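Local coordinates for protein adenylyltransferase VopS (PDB 3LET) that transfers AMP from ATP onto a threonine of host Rho GTPases, blocking their engagement of downstream effectors and so inhibiting actin assembly in infected cells, at residues K48-S51 with K52-K55; H275-T278 with D279-R283. All coordinates share one frame; numbering follows the deposited sequence.

How the interactions relate
Both contacts are local and sit where a loop runs into the start of a helix, but in different parts of the elongated, largely helical chain. Interaction 1 caps helix 51-56 at the surface of the N-terminal region. Interaction 2 shapes the Fic-motif loop between helices 260-274 and 281-295, where Gly280, Asn281, Gly282 and, nearby, Arg286 probably bind ATP, as inferred from relatives. The centres are 46 Å apart, and the nearest atoms about 34 Å. ATP binding has also been inferred by similarity for Leu49 to Ser51, but in this structure that separation makes a single nucleotide touching both places implausible.

Interaction 1: residues K48-S51 with K52-K55; sequences KLDS and KMVK
An N-cap joined to a hydrophobic staple makes this local contact, in which Leu49 and Asp50 fold over the first turn of helix 51-56 on the surface of the N-terminal helical region. Asp50, the N-cap residue, turns its carboxylate onto amides of the first turn, which lack helical acceptors. OD2 accepts from the backbone N of Met53 at 2.9 Å, the amide arriving from above the carboxylate plane, 41° out of it. OD1 makes a weaker bond to the backbone N of Lys52, 3.3 Å long but fairly straight. Held by both oxygens, the carboxylate has its rotation restrained, and its negative charge would probably interact favourably with the helix dipole.

The backbone O of Asp50 starts the regular helical pattern by accepting from Val54 N at 3.1 Å, and Ser51 O follows by accepting from Lys55 N. On the apolar side, Leu49, just before the cap, reaches Val54, four residues beyond the cap: this pairing is the staple. Leu49 CB lies 3.6 Å from Val54 CG2, the methyl branch set beside its own backbone N, and the two side chains cross at about a right angle. Val54 also touches Val106 and Gln110 of helix 105-111, tying the short helix to its neighbour.

Met53 adds a second apolar partner. With CG anti to the backbone N (chi1 -163°) and a bend at chi2, its thioether end comes round to Leu49, where the methyl CE meets Leu49 CD2 at 4.1 Å and SD lies 4.2 Å from Leu49 CD1.

Interaction 2: residues H275-T278 with D279-R283; sequences HGFT and DGNGR
Asn281 grips the backbone of Phe277 at two points with its side-chain amide. OD1 accepts from the backbone N of Phe277 at 2.8 Å, in the carbonyl plane and on a lone pair, while ND2 donates to the backbone O of Phe277 at 3.0 Å, approaching from above that carbonyl's plane by 39°. Engaged at both ends, the amide is fixed in its rotation and secures the turn of the Fic motif, which runs here as HGFTDGNGR. Gly280, Asn281 and Gly282 probably bind ATP, as inferred by similarity, and the Asn281 side chain lies about 8 Å from that of Arg286, another probable ATP ligand. The chi1 of -67° sets CG beside Asn281's own backbone N and lets the amide lean back across the loop.

Within 279-283, Gly280 N donates to OD1 of the preceding Asp279 at 2.7 Å, from above the carboxylate plane, just before helix 281-295. Gly280 is the N-cap and has positive phi. At the other end of the loop His275, also with positive phi, is the C-prime residue of a Schellman motif closing helix 260-274.

Asn281 OD1 lies at the edge of the Phe277 ring, near its plane and 3.6 Å from CD2, with ring and amide planes 39° apart.

Further out, Thr278 OG1 bonds to Glu222 O and Asp279 O to His214 NE2. Phe277 stacks on His214 and touches Val271 and Leu245, so on its Phe277 side the loop is packed against helices 207-217, 260-274 and 238-255.

Interaction 1: residues K48-S51 with K52-K55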
loop_
_atom_site.group_PDB
_atom_site.type_symbol
_atom_site.label_atom_id
_atom_site.label_comp_id
_atom_site.label_asym_id
_atom_site.label_seq_id
_atom_site.Cartn_x
_atom_site.Cartn_y
_atom_site.Cartn_z
ATOM N N LYS A 48 -21.968 -18.709 23.902
ATOM C CA LYS A 48 -23.268 -19.059 24.447
ATOM C C LYS A 48 -24.154 -19.840 23.478
ATOM O O LYS A 48 -25.251 -20.275 23.841
ATOM C CB LYS A 48 -23.974 -17.772 24.850
ATOM C CG LYS A 48 -23.146 -16.915 25.825
ATOM C CD LYS A 48 -23.874 -15.615 26.167
ATOM C CE LYS A 48 -23.059 -14.725 27.113
ATOM N NZ LYS A 48 -22.889 -15.335 28.462
ATOM N N LEU A 49 -23.692 -20.027 22.245
ATOM C CA LEU A 49 -24.509 -20.646 21.219
ATOM C C LEU A 49 -24.503 -22.142 21.405
ATOM O O LEU A 49 -23.468 -22.742 21.706
ATOM C CB LEU A 49 -23.984 -20.301 19.824
ATOM C CG LEU A 49 -23.986 -18.797 19.544
ATOM C CD1 LEU A 49 -23.458 -18.523 18.142
ATOM C CD2 LEU A 49 -25.388 -18.222 19.720
ATOM N N ASP A 50 -25.663 -22.757 21.223
ATOM C CA ASP A 50 -25.740 -24.206 21.380
ATOM C C ASP A 50 -25.120 -24.858 20.147
ATOM O O ASP A 50 -25.064 -24.247 19.089
ATOM C CB ASP A 50 -27.181 -24.658 21.607
ATOM C CG ASP A 50 -27.718 -25.479 20.472
ATOM O OD1 ASP A 50 -27.823 -26.715 20.636
ATOM O OD2 ASP A 50 -28.031 -24.890 19.419
ATOM N N SER A 51 -24.633 -26.086 20.284
ATOM C CA SER A 51 -23.820 -26.711 19.225
ATOM C C SER A 51 -24.591 -26.901 17.919
ATOM O O SER A 51 -24.022 -26.853 16.833
ATOM C CB SER A 51 -23.321 -28.085 19.689
ATOM O OG SER A 51 -22.480 -27.970 20.822
ATOM N N LYS A 52 -25.889 -27.137 18.017
ATOM C CA LYS A 52 -26.646 -27.459 16.815
ATOM C C LYS A 52 -26.827 -26.189 16.004
ATOM O O LYS A 52 -26.758 -26.184 14.779
ATOM C CB LYS A 52 -28.002 -28.055 17.178
ATOM C CG LYS A 52 -28.970 -28.160 16.009
ATOM C CD LYS A 52 -30.195 -28.962 16.435
ATOM C CE LYS A 52 -31.223 -29.106 15.334
ATOM N NZ LYS A 52 -32.406 -29.868 15.838
ATOM N N MET A 53 -27.053 -25.105 16.722
ATOM C CA MET A 53 -27.225 -23.792 16.132
ATOM C C MET A 53 -25.954 -23.389 15.397
ATOM O O MET A 53 -25.997 -22.934 14.261
ATOM C CB MET A 53 -27.557 -22.806 17.240
ATOM C CG MET A 53 -28.136 -21.522 16.760
ATOM S SD MET A 53 -26.743 -20.471 16.470
ATOM C CE MET A 53 -27.566 -18.882 16.294
ATOM N N VAL A 54 -24.814 -23.597 16.040
ATOM C CA VAL A 54 -23.525 -23.303 15.419
ATOM C C VAL A 54 -23.327 -24.087 14.123
ATOM O O VAL A 54 -22.798 -23.557 13.154
ATOM C CB VAL A 54 -22.358 -23.559 16.417
ATOM C CG1 VAL A 54 -21.020 -23.556 15.715
ATOM C CG2 VAL A 54 -22.395 -22.509 17.537
ATOM N N LYS A 55 -23.739 -25.347 14.092
ATOM C CA LYS A 55 -23.636 -26.114 12.848
ATOM C C LYS A 55 -24.633 -25.654 11.783
ATOM O O LYS A 55 -24.284 -25.503 10.614
ATOM C CB LYS A 55 -23.863 -27.603 13.103
ATOM C CG LYS A 55 -22.801 -28.260 13.948
ATOM C CD LYS A 55 -23.379 -29.442 14.710
ATOM C CE LYS A 55 -22.367 -30.049 15.676
ATOM N NZ LYS A 55 -21.287 -30.799 14.981
#

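Interaction 2: residues H275-T278 with D279-R283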
loop_
_atom_site.group_PDB
_atom_site.type_symbol
_atom_site.label_atom_id
_atom_site.label_comp_id
_atom_site.label_asym_id
_atom_site.label_seq_id
_atom_site.Cartn_x
_atom_site.Cartn_y
_atom_site.Cartn_z
ATOM N N HIS A 275 7.028 0.458 -1.086
ATOM C CA HIS A 275 6.572 -0.745 -1.808
ATOM C C HIS A 275 5.103 -0.559 -2.172
ATOM O O HIS A 275 4.236 -1.311 -1.718
ATOM C CB HIS A 275 6.742 -2.010 -0.959
ATOM C CG HIS A 275 8.175 -2.338 -0.692
ATOM N ND1 HIS A 275 8.917 -3.143 -1.529
ATOM C CD2 HIS A 275 9.022 -1.919 0.278
ATOM C CE1 HIS A 275 10.151 -3.233 -1.067
ATOM N NE2 HIS A 275 10.241 -2.500 0.029
ATOM N N GLY A 276 4.816 0.459 -2.967
ATOM C CA GLY A 276 3.434 0.854 -3.227
ATOM C C GLY A 276 2.655 -0.076 -4.145
ATOM O O GLY A 276 1.417 0.065 -4.258
ATOM N N PHE A 277 3.361 -0.984 -4.831
ATOM C CA PHE A 277 2.726 -1.962 -5.724
ATOM C C PHE A 277 3.187 -3.367 -5.366
ATOM O O PHE A 277 4.225 -3.535 -4.745
ATOM C CB PHE A 277 3.050 -1.638 -7.212
ATOM C CG PHE A 277 2.569 -0.282 -7.635
ATOM C CD1 PHE A 277 1.240 -0.093 -8.018
ATOM C CD2 PHE A 277 3.399 0.808 -7.553
ATOM C CE1 PHE A 277 0.769 1.174 -8.361
ATOM C CE2 PHE A 277 2.940 2.093 -7.892
ATOM C CZ PHE A 277 1.618 2.262 -8.313
ATOM N N THR A 278 2.438 -4.387 -5.780
ATOM C CA THR A 278 2.824 -5.748 -5.436
ATOM C C THR A 278 4.067 -6.169 -6.206
ATOM O O THR A 278 4.856 -7.006 -5.739
ATOM C CB THR A 278 1.681 -6.752 -5.721
ATOM O OG1 THR A 278 1.220 -6.570 -7.058
ATOM C CG2 THR A 278 0.532 -6.526 -4.765
ATOM N N ASP A 279 4.245 -5.586 -7.388
ATOM C CA ASP A 279 5.437 -5.831 -8.185
ATOM C C ASP A 279 5.617 -4.668 -9.155
ATOM O O ASP A 279 4.690 -3.881 -9.385
ATOM C CB ASP A 279 5.282 -7.141 -8.969
ATOM C CG ASP A 279 6.597 -7.633 -9.601
ATOM O OD1 ASP A 279 7.687 -7.074 -9.300
ATOM O OD2 ASP A 279 6.516 -8.599 -10.408
ATOM N N GLY A 280 6.811 -4.567 -9.723
ATOM C CA GLY A 280 7.115 -3.489 -10.659
ATOM C C GLY A 280 7.286 -2.132 -9.979
ATOM O O GLY A 280 7.097 -1.076 -10.597
ATOM N N ASN A 281 7.642 -2.132 -8.710
ATOM C CA ASN A 281 7.949 -0.865 -8.043
ATOM C C ASN A 281 9.134 -0.134 -8.668
ATOM O O ASN A 281 9.104 1.081 -8.779
ATOM C CB ASN A 281 8.243 -1.109 -6.560
ATOM C CG ASN A 281 7.011 -1.571 -5.836
ATOM O OD1 ASN A 281 6.032 -0.849 -5.808
ATOM N ND2 ASN A 281 7.032 -2.784 -5.293
ATOM N N GLY A 282 10.180 -0.866 -9.038
ATOM C CA GLY A 282 11.354 -0.231 -9.620
ATOM C C GLY A 282 10.976 0.435 -10.944
ATOM O O GLY A 282 11.328 1.600 -11.208
ATOM N N ARG A 283 10.203 -0.280 -11.762
ATOM C CA ARG A 283 9.769 0.269 -13.051
ATOM C C ARG A 283 8.901 1.494 -12.837
ATOM O O ARG A 283 9.056 2.482 -13.541
ATOM C CB ARG A 283 8.922 -0.758 -13.821
ATOM C CG ARG A 283 9.764 -1.781 -14.531
ATOM C CD ARG A 283 8.879 -2.846 -15.147
ATOM N NE ARG A 283 9.702 -3.791 -15.878
ATOM C CZ ARG A 283 9.556 -4.081 -17.164
ATOM N NH1 ARG A 283 8.583 -3.520 -17.866
ATOM N NH2 ARG A 283 10.373 -4.959 -17.733
#